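Local coordinates for protein type II restriction enzyme ngomi (Neisseria gonorrhoeae, PDB 1FIU) that cleaves double-stranded DNA at 5'-GCCGGC-3' after the first G, working as a magnesium-dependent homotetrameric type II restriction endonuclease, at a contact of chain A with DNA and the interface of chains A and B. Residues are numbered along the deposited sequence; one frame, centred on the assembly and turned at random. Chains: chain A/B, Type II restriction enzyme ngomi.

Contact 1 holds the cleaved DNA, whereas contacts 2, 3 and 4 join two subunits of the homotetramer. Contacts 2 and 3 are neighbours, their C-alpha centres about 9 Å apart; they share A:Leu159 and B:Phe5 and dock residues 157-164 of chain A chiefly on the start of helix 4-18 of chain B. Contact 4, about 43 Å from contact 2, uses residues 166-167 of chain B, after the chain B copy of that segment; residue 247 serves both, from chain B and A in turn. Contact 1, about 21 Å from contact 4 and 51 Å from contact 2, lies on a different part of the subunit.

Contact 1: a contact of chain A with DNA. Residues chain A 31, 59, 62, 65-66, 187-189, 194. With nucleotides of chain C.
A:Arg194 reads the major-groove edge of DG3 of chain C in this sequence-recognition site of the restriction endonuclease. CG sits between the backbone N and the carbonyl carbon (chi1 56°), and from CB the chain runs extended through CG and CD to NE. CD passes over the cytosine and lies 3.4 Å from C5 of DC2. NE then lies above the face of that base in a cation-pi contact while hydrogen-bonding to O6 of DG3 at 3.1 Å, within the guanidinium plane. At the tip, NH2 donates to N7 of DG3 at 3.0 Å, tilted from the plane, which completes a side-on, two-nitrogen grip on the guanine Hoogsteen edge. The tip is steered from behind by A:Thr189: NH1 meets its carbonyl O at 3.0 Å and NH2 its OG1 at 3.1 Å. That hydroxyl also donates to OP2 of DG3 at 2.6 Å, linking base reading to the DNA backbone.

On the other side of the same phosphate, A:Arg59 comes in side-on, its NE 2.9 Å from OP1; NE and NH2 both grip this one oxygen in the guanidinium plane as part of a salt bridge. The preceding phosphate is held by the main chain and by waters reaching A:Gly66 O and A:Lys187 NZ. Just past strand 179-187, A:Trp188 N points almost straight (176° at H) at OP1 of DC2, 2.7 Å away.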
# COMPACT_ATOMS: atom_id res chain seq x y z
N SER A 31 30.55 -0.01 -22.21
CA SER A 31 30.46 -0.02 -20.76
C SER A 31 29.11 -0.07 -20.05
O SER A 31 29.08 -0.25 -18.83
CB SER A 31 31.28 1.13 -20.18
OG SER A 31 30.75 2.35 -20.63
N ARG A 59 36.44 -0.99 -18.74
CA ARG A 59 35.19 -0.69 -18.06
C ARG A 59 35.54 -0.18 -16.65
O ARG A 59 36.34 -0.78 -15.94
CB ARG A 59 34.34 -1.97 -17.96
CG ARG A 59 32.89 -1.76 -17.62
CD ARG A 59 32.24 -3.13 -17.39
NE ARG A 59 30.79 -3.02 -17.35
CZ ARG A 59 29.98 -3.39 -18.34
NH1 ARG A 59 30.47 -3.90 -19.47
NH2 ARG A 59 28.68 -3.22 -18.19
N GLY A 62 32.12 -0.58 -11.11
CA GLY A 62 30.72 -0.17 -10.96
C GLY A 62 30.48 0.94 -9.95
O GLY A 62 29.56 1.73 -10.11
N SER A 65 31.25 4.22 -11.92
CA SER A 65 30.24 4.63 -12.89
C SER A 65 28.93 5.00 -12.18
O SER A 65 28.23 5.94 -12.63
CB SER A 65 29.99 3.52 -13.92
OG SER A 65 29.71 2.27 -13.28
N GLY A 66 28.60 4.27 -11.12
CA GLY A 66 27.38 4.54 -10.36
C GLY A 66 27.42 5.97 -9.83
O GLY A 66 26.50 6.76 -10.04
N LYS A 187 20.31 4.72 -12.04
CA LYS A 187 20.82 3.36 -12.19
C LYS A 187 21.59 3.32 -13.51
O LYS A 187 21.00 3.44 -14.57
CB LYS A 187 19.67 2.35 -12.21
CG LYS A 187 18.92 2.35 -10.87
CD LYS A 187 17.88 1.22 -10.77
CE LYS A 187 17.29 1.15 -9.35
NZ LYS A 187 18.36 0.95 -8.33
N TRP A 188 22.92 3.20 -13.44
CA TRP A 188 23.75 3.19 -14.65
C TRP A 188 23.32 2.01 -15.52
O TRP A 188 23.13 2.14 -16.74
CB TRP A 188 25.23 3.10 -14.25
CG TRP A 188 26.19 2.91 -15.40
CD1 TRP A 188 27.04 1.86 -15.58
CD2 TRP A 188 26.36 3.77 -16.54
NE1 TRP A 188 27.74 2.01 -16.76
CE2 TRP A 188 27.35 3.18 -17.37
CE3 TRP A 188 25.79 4.99 -16.93
CZ2 TRP A 188 27.76 3.76 -18.58
CZ3 TRP A 188 26.19 5.57 -18.13
CH2 TRP A 188 27.17 4.94 -18.94
N THR A 189 23.18 0.85 -14.88
CA THR A 189 22.66 -0.35 -15.55
C THR A 189 21.66 -0.98 -14.59
O THR A 189 21.61 -0.62 -13.41
CB THR A 189 23.75 -1.41 -15.84
OG1 THR A 189 24.31 -1.86 -14.61
CG2 THR A 189 24.85 -0.81 -16.73
N ARG A 194 18.05 -6.18 -8.19
CA ARG A 194 18.51 -4.98 -7.50
C ARG A 194 17.75 -3.70 -7.90
O ARG A 194 17.82 -2.71 -7.18
CB ARG A 194 20.03 -4.79 -7.71
CG ARG A 194 20.53 -4.73 -9.16
CD ARG A 194 22.11 -4.53 -9.14
NE ARG A 194 22.76 -4.66 -10.45
CZ ARG A 194 22.76 -3.74 -11.41
NH1 ARG A 194 22.14 -2.57 -11.23
NH2 ARG A 194 23.36 -4.00 -12.58
P DC C 2 24.28 1.91 -10.03
OP1 DC C 2 24.22 2.97 -11.04
OP2 DC C 2 23.03 1.24 -9.58
O5' DC C 2 25.23 0.75 -10.57
C5' DC C 2 26.54 1.08 -11.01
C4' DC C 2 27.28 -0.17 -11.44
O4' DC C 2 27.48 -1.05 -10.32
C3' DC C 2 26.63 -1.00 -12.56
O3' DC C 2 27.65 -1.13 -13.58
C2' DC C 2 26.15 -2.25 -11.84
C1' DC C 2 27.06 -2.38 -10.63
N1 DC C 2 26.41 -2.94 -9.44
C2 DC C 2 26.86 -4.17 -8.91
O2 DC C 2 27.87 -4.72 -9.45
N3 DC C 2 26.21 -4.72 -7.85
C4 DC C 2 25.16 -4.07 -7.29
N4 DC C 2 24.52 -4.66 -6.24
C5 DC C 2 24.72 -2.80 -7.76
C6 DC C 2 25.37 -2.27 -8.84
P DG C 3 27.83 -2.46 -14.48
OP1 DG C 3 28.89 -2.05 -15.43
OP2 DG C 3 26.55 -3.02 -15.01
O5' DG C 3 28.41 -3.55 -13.47
C5' DG C 3 29.78 -3.57 -13.09
C4' DG C 3 30.34 -4.96 -13.31
O4' DG C 3 29.72 -5.90 -12.40
C3' DG C 3 30.12 -5.52 -14.71
O3' DG C 3 31.29 -6.24 -15.09
C2' DG C 3 28.87 -6.37 -14.57
C1' DG C 3 28.88 -6.81 -13.11
N9 DG C 3 27.56 -6.74 -12.48
C8 DG C 3 26.53 -5.89 -12.80
N7 DG C 3 25.45 -6.08 -12.08
C5 DG C 3 25.80 -7.11 -11.22
C6 DG C 3 25.05 -7.75 -10.19
O6 DG C 3 23.91 -7.49 -9.80
N1 DG C 3 25.77 -8.77 -9.59
C2 DG C 3 27.08 -9.11 -9.91
N2 DG C 3 27.63 -10.12 -9.21
N3 DG C 3 27.79 -8.51 -10.84
C4 DG C 3 27.09 -7.54 -11.46
O HOH W 1 23.95 5.65 -10.59
O HOH W 2 21.12 2.41 -8.21
O HOH W 3 30.86 0.36 -14.71

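Contact 2: the interface of chains A and B. Residues chain A 159-161, 163-164; chain B 3, 5-6, 9, 247, 278.
A:Ile164 packs its CD1 against CB of B:Ser278, CD of B:Arg9 and CA of B:Thr6 at the homotetramer interface of this NgoMIV-family endonuclease. CG1 lies anti to the backbone N (chi1 -173°), which carries it toward chain B, and chi2 (77°) turns CD1 to B:Ser278; the methyl presses tightly on CB of B:Ser278 at 3.5 Å. The aliphatic part of B:Arg9 flanks it, CD being 3.6 Å from the same CD1, while the guanidinium lies with one face toward CD1 of the B:Tyr247 ring. The hydroxyl of B:Tyr247 closes another side against CA of A:Ile164.

A second apolar patch forms around B:Phe5. CB of A:Leu159 stands over the centre of one ring face. A:Val160 lies alongside, pointing the same way as B:Phe5, its CG1 above the ring plane on that same face but outside the rim, 3.5 Å from CD1. The amide of B:Phe5, in the first turn of helix 4-18, donates to A:Leu159 O at 3.0 Å, in the carbonyl plane and on a lone pair.

Further out, B:Pro3 lays its CG against the carboxylate carbon CG of A:Asp161, 3.5 Å away. A:Asp161 OD1 receives A:Asn163 N from above the carboxylate plane at 3.0 Å, a bond that braces the loop leading to A:Ile164. The same OD1 reaches water 4 at 2.8 Å, and the water passes on to B:Thr6 OG1 at 2.7 Å.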
# COMPACT_ATOMS: atom_id res chain seq x y z
N LEU A 159 -1.82 39.85 0.51
CA LEU A 159 -2.52 38.57 0.71
C LEU A 159 -2.49 38.01 2.13
O LEU A 159 -3.49 37.47 2.60
CB LEU A 159 -1.96 37.51 -0.25
CG LEU A 159 -1.94 37.81 -1.75
CD1 LEU A 159 -1.44 36.57 -2.51
CD2 LEU A 159 -3.33 38.21 -2.23
N VAL A 160 -1.34 38.11 2.80
CA VAL A 160 -1.22 37.56 4.14
C VAL A 160 -0.46 38.45 5.14
O VAL A 160 0.35 39.30 4.76
CB VAL A 160 -0.47 36.18 4.14
CG1 VAL A 160 -1.20 35.17 3.21
CG2 VAL A 160 1.01 36.37 3.70
N ASP A 161 -0.78 38.25 6.42
CA ASP A 161 -0.03 38.88 7.51
C ASP A 161 0.25 37.75 8.50
O ASP A 161 0.06 36.58 8.15
CB ASP A 161 -0.78 40.08 8.14
CG ASP A 161 -2.03 39.71 8.91
OD1 ASP A 161 -2.40 38.52 9.04
OD2 ASP A 161 -2.65 40.67 9.40
N ASN A 163 -1.36 36.64 11.07
CA ASN A 163 -2.52 36.01 11.68
C ASN A 163 -3.42 35.20 10.75
O ASN A 163 -4.52 34.83 11.15
CB ASN A 163 -3.37 37.07 12.38
CG ASN A 163 -2.60 37.80 13.46
OD1 ASN A 163 -1.96 37.18 14.29
ND2 ASN A 163 -2.67 39.12 13.44
N ILE A 164 -2.96 34.94 9.53
CA ILE A 164 -3.75 34.17 8.55
C ILE A 164 -2.80 33.22 7.83
O ILE A 164 -1.63 33.54 7.68
CB ILE A 164 -4.43 35.12 7.55
CG1 ILE A 164 -5.40 34.36 6.63
CG2 ILE A 164 -3.39 35.88 6.72
CD1 ILE A 164 -6.73 33.99 7.28
N PRO B 3 -5.82 41.67 5.14
CA PRO B 3 -5.13 40.86 4.10
C PRO B 3 -6.21 40.18 3.27
O PRO B 3 -7.26 39.80 3.81
CB PRO B 3 -4.32 39.84 4.91
CG PRO B 3 -4.10 40.51 6.22
CD PRO B 3 -5.41 41.21 6.49
N PHE B 5 -6.38 37.16 1.95
CA PHE B 5 -6.75 35.79 2.33
C PHE B 5 -7.64 35.81 3.58
O PHE B 5 -8.47 34.93 3.78
CB PHE B 5 -5.52 34.91 2.57
CG PHE B 5 -4.85 34.44 1.29
CD1 PHE B 5 -3.75 33.60 1.35
CD2 PHE B 5 -5.32 34.84 0.04
CE1 PHE B 5 -3.13 33.14 0.18
CE2 PHE B 5 -4.70 34.38 -1.15
CZ PHE B 5 -3.60 33.53 -1.06
N THR B 6 -7.47 36.82 4.43
CA THR B 6 -8.30 36.94 5.62
C THR B 6 -9.71 37.35 5.17
O THR B 6 -10.72 36.83 5.68
CB THR B 6 -7.71 38.01 6.56
OG1 THR B 6 -6.39 37.59 6.94
CG2 THR B 6 -8.58 38.22 7.82
N ARG B 9 -11.33 34.31 3.57
CA ARG B 9 -11.74 33.35 4.59
C ARG B 9 -13.07 33.80 5.19
O ARG B 9 -13.97 32.99 5.39
CB ARG B 9 -10.67 33.26 5.67
CG ARG B 9 -10.99 32.29 6.82
CD ARG B 9 -9.83 32.33 7.81
NE ARG B 9 -9.86 31.24 8.80
CZ ARG B 9 -10.50 31.28 9.97
NH1 ARG B 9 -11.20 32.37 10.32
NH2 ARG B 9 -10.43 30.23 10.78
N TYR B 247 -8.89 28.61 13.92
CA TYR B 247 -8.53 29.53 15.02
C TYR B 247 -9.63 29.57 16.05
O TYR B 247 -9.36 29.63 17.27
CB TYR B 247 -8.27 30.93 14.49
CG TYR B 247 -7.40 30.94 13.25
CD1 TYR B 247 -7.73 31.77 12.17
CD2 TYR B 247 -6.28 30.14 13.15
CE1 TYR B 247 -6.96 31.79 11.02
CE2 TYR B 247 -5.48 30.16 11.99
CZ TYR B 247 -5.84 30.98 10.94
OH TYR B 247 -5.09 31.02 9.78
N SER B 278 -7.50 28.61 5.43
CA SER B 278 -6.68 29.65 4.80
C SER B 278 -5.28 29.20 4.40
O SER B 278 -4.60 29.88 3.61
CB SER B 278 -6.57 30.90 5.71
OG SER B 278 -5.83 30.59 6.88
O HOH W 4 -5.22 38.38 9.19

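Contact 3: the interface of chains A and B. Residues chain A 157-159; chain B 4-5, 83-84.
A:Glu157 swings its CG anti to its own carbonyl carbon (chi1 -53°) and then stays extended, while B:Lys83 bends at its last torsion (chi4 -62°); together these turns bring carboxylate and ammonium to face each other. The pair lies beside a capping-like arrangement at the amino end of helix 4-18, in which one subunit of the NgoMIV-family tetramer offers carbonyls to the helix of another. B:Lys83 NZ stands 3.2 Å from A:Glu157 OE1, on the syn lone pair of that oxygen, and the two side chains cross at about a right angle. The other oxygen, OE2, takes water 5 at 2.7 Å, which continues to the carbonyl O of B:Lys83, so one residue is held at both its backbone and its tip.

At the helix start, B:Leu4 N donates to A:Phe158 O at 2.8 Å, and the next amide, that of B:Phe5, to A:Leu159 O. The amino end of the helix may favour these carbonyls electrostatically.

Between cap and salt bridge the isobutyl group of A:Leu159 forks. CD2 lies 3.6 Å from B:Lys83 CD and 3.8 Å from B:Leu4 CD1, and CD1 turns to B:Leu84 CD2 at 3.7 Å. B:Leu4 CD1 also lies over one face of the A:Glu157 carboxylate, 3.4 Å from OE1.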
# COMPACT_ATOMS: atom_id res chain seq x y z
N GLU A 157 -0.09 41.96 -4.24
CA GLU A 157 -1.26 42.33 -3.46
C GLU A 157 -1.02 41.91 -2.01
O GLU A 157 -0.26 40.98 -1.75
CB GLU A 157 -2.50 41.57 -3.95
CG GLU A 157 -2.80 41.65 -5.43
CD GLU A 157 -3.98 40.77 -5.81
OE1 GLU A 157 -5.14 41.24 -5.72
OE2 GLU A 157 -3.74 39.59 -6.17
N PHE A 158 -1.68 42.58 -1.08
CA PHE A 158 -1.57 42.27 0.34
C PHE A 158 -2.43 41.03 0.63
O PHE A 158 -3.61 41.15 0.95
CB PHE A 158 -2.07 43.46 1.17
CG PHE A 158 -2.01 43.24 2.66
CD1 PHE A 158 -0.97 42.53 3.25
CD2 PHE A 158 -2.99 43.79 3.49
CE1 PHE A 158 -0.90 42.36 4.64
CE2 PHE A 158 -2.92 43.62 4.90
CZ PHE A 158 -1.88 42.90 5.46
N LEU A 159 -1.82 39.85 0.51
CA LEU A 159 -2.52 38.57 0.71
C LEU A 159 -2.49 38.01 2.13
O LEU A 159 -3.49 37.47 2.60
CB LEU A 159 -1.96 37.51 -0.25
CG LEU A 159 -1.94 37.81 -1.75
CD1 LEU A 159 -1.44 36.57 -2.51
CD2 LEU A 159 -3.33 38.21 -2.23
N LEU B 4 -5.95 39.99 1.97
CA LEU B 4 -6.98 39.40 1.12
C LEU B 4 -7.34 37.95 1.50
O LEU B 4 -8.49 37.56 1.36
CB LEU B 4 -6.59 39.47 -0.37
CG LEU B 4 -6.53 40.88 -1.02
CD1 LEU B 4 -6.22 40.74 -2.51
CD2 LEU B 4 -7.86 41.60 -0.83
N PHE B 5 -6.38 37.16 1.95
CA PHE B 5 -6.75 35.79 2.33
C PHE B 5 -7.64 35.81 3.58
O PHE B 5 -8.47 34.93 3.78
CB PHE B 5 -5.52 34.91 2.57
CG PHE B 5 -4.85 34.44 1.29
CD1 PHE B 5 -3.75 33.60 1.35
CD2 PHE B 5 -5.32 34.84 0.04
CE1 PHE B 5 -3.13 33.14 0.18
CE2 PHE B 5 -4.70 34.38 -1.15
CZ PHE B 5 -3.60 33.53 -1.06
N LYS B 83 -4.77 34.27 -6.92
CA LYS B 83 -3.86 35.34 -6.50
C LYS B 83 -2.40 34.89 -6.36
O LYS B 83 -1.51 35.72 -6.12
CB LYS B 83 -4.37 35.93 -5.18
CG LYS B 83 -5.78 36.52 -5.37
CD LYS B 83 -6.26 37.40 -4.24
CE LYS B 83 -7.57 38.09 -4.63
NZ LYS B 83 -7.39 39.00 -5.82
N LEU B 84 -2.14 33.60 -6.54
CA LEU B 84 -0.78 33.08 -6.38
C LEU B 84 -0.06 32.75 -7.70
O LEU B 84 0.92 32.03 -7.72
CB LEU B 84 -0.81 31.84 -5.46
CG LEU B 84 -1.43 32.09 -4.07
CD1 LEU B 84 -1.58 30.76 -3.30
CD2 LEU B 84 -0.53 33.07 -3.27
O HOH W 5 -1.28 38.46 -6.03

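Contact 4: the interface of chains A and B. Residues chain A 246-247, 269, 276, 279; chain B 166-167.
B:Tyr167 lays one ring face against A:Val269 in the close-packed half of this subunit interface. CG1 of A:Val269 stands over that face in a CH-pi contact, 3.6 Å from CZ, with the two side chains at about a right angle. On the same side, CD2 of A:Leu246 sits at the rim, 3.6 Å from CE1; B:Thr166 OG1 lies over the other face. Chi1 (-58°) points the B:Tyr167 ring toward chain A, and chi2 (114°) turns its face to A:Val269. Its backbone N donates to A:Asp279 OD1 at 2.9 Å, from above the carboxylate plane.

The looser half is polar and bridged by an ordered water. A:Tyr247 and B:Thr166 reach toward each other tip to tip, without a direct hydrogen bond; water 6 sits between them, at the edge of the phenol ring. It is 2.6 Å from A:Tyr247 OH and 2.7 Å from A:Asp279 OD2, and it meets both N and OG1 of B:Thr166. A:Asp279 is braced from behind by A:Asp276 N, 2.9 Å from OD2 on the anti lone pair, while A:Asp276 OD1 accepts A:Leu246 N.

With its two-fold twin, this site anchors the 166-167 segment of one subunit on its neighbour and so helps hold the homotetramer together.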
# COMPACT_ATOMS: atom_id res chain seq x y z
N LEU A 246 17.14 8.01 -25.09
CA LEU A 246 15.97 7.37 -25.64
C LEU A 246 15.87 7.35 -27.16
O LEU A 246 15.50 6.31 -27.72
CB LEU A 246 14.70 8.02 -25.06
CG LEU A 246 13.44 7.17 -25.30
CD1 LEU A 246 13.33 6.06 -24.25
CD2 LEU A 246 12.22 8.04 -25.26
N TYR A 247 16.17 8.48 -27.79
CA TYR A 247 16.08 8.59 -29.25
C TYR A 247 17.01 7.59 -29.92
O TYR A 247 16.64 6.95 -30.91
CB TYR A 247 16.44 10.00 -29.69
CG TYR A 247 15.66 11.09 -28.96
CD1 TYR A 247 16.24 12.33 -28.72
CD2 TYR A 247 14.37 10.84 -28.48
CE1 TYR A 247 15.56 13.32 -28.00
CE2 TYR A 247 13.67 11.82 -27.76
CZ TYR A 247 14.28 13.05 -27.52
OH TYR A 247 13.64 14.02 -26.77
N VAL A 269 6.81 3.48 -23.68
CA VAL A 269 6.74 4.87 -24.09
C VAL A 269 5.30 5.33 -24.33
O VAL A 269 4.87 6.39 -23.84
CB VAL A 269 7.58 5.11 -25.36
CG1 VAL A 269 7.37 6.54 -25.88
CG2 VAL A 269 9.06 4.87 -25.04
N ASP A 276 12.54 10.38 -22.32
CA ASP A 276 13.95 10.69 -22.54
C ASP A 276 14.46 11.57 -21.40
O ASP A 276 13.66 12.27 -20.77
CB ASP A 276 14.13 11.48 -23.84
CG ASP A 276 15.59 11.77 -24.13
OD1 ASP A 276 16.36 10.81 -24.31
OD2 ASP A 276 15.96 12.95 -24.18
N ASP A 279 13.13 15.06 -21.17
CA ASP A 279 11.75 15.30 -20.72
C ASP A 279 11.72 15.59 -19.22
O ASP A 279 10.76 16.19 -18.70
CB ASP A 279 10.91 14.06 -20.99
CG ASP A 279 10.69 13.83 -22.46
OD1 ASP A 279 10.16 14.76 -23.09
OD2 ASP A 279 11.05 12.74 -22.98
N THR B 166 10.11 15.59 -26.23
CA THR B 166 8.89 15.29 -26.95
C THR B 166 7.78 14.61 -26.17
O THR B 166 6.64 14.54 -26.64
CB THR B 166 9.21 14.46 -28.22
OG1 THR B 166 9.56 13.13 -27.83
CG2 THR B 166 10.39 15.09 -28.96
N TYR B 167 8.09 14.12 -24.96
CA TYR B 167 7.11 13.45 -24.12
C TYR B 167 6.78 14.23 -22.83
O TYR B 167 6.00 13.77 -22.00
CB TYR B 167 7.59 12.05 -23.72
CG TYR B 167 7.87 11.20 -24.92
CD1 TYR B 167 9.16 10.78 -25.21
CD2 TYR B 167 6.84 10.84 -25.79
CE1 TYR B 167 9.43 10.02 -26.36
CE2 TYR B 167 7.09 10.08 -26.94
CZ TYR B 167 8.38 9.67 -27.21
OH TYR B 167 8.64 8.93 -28.34
O HOH W 6 11.53 13.05 -25.63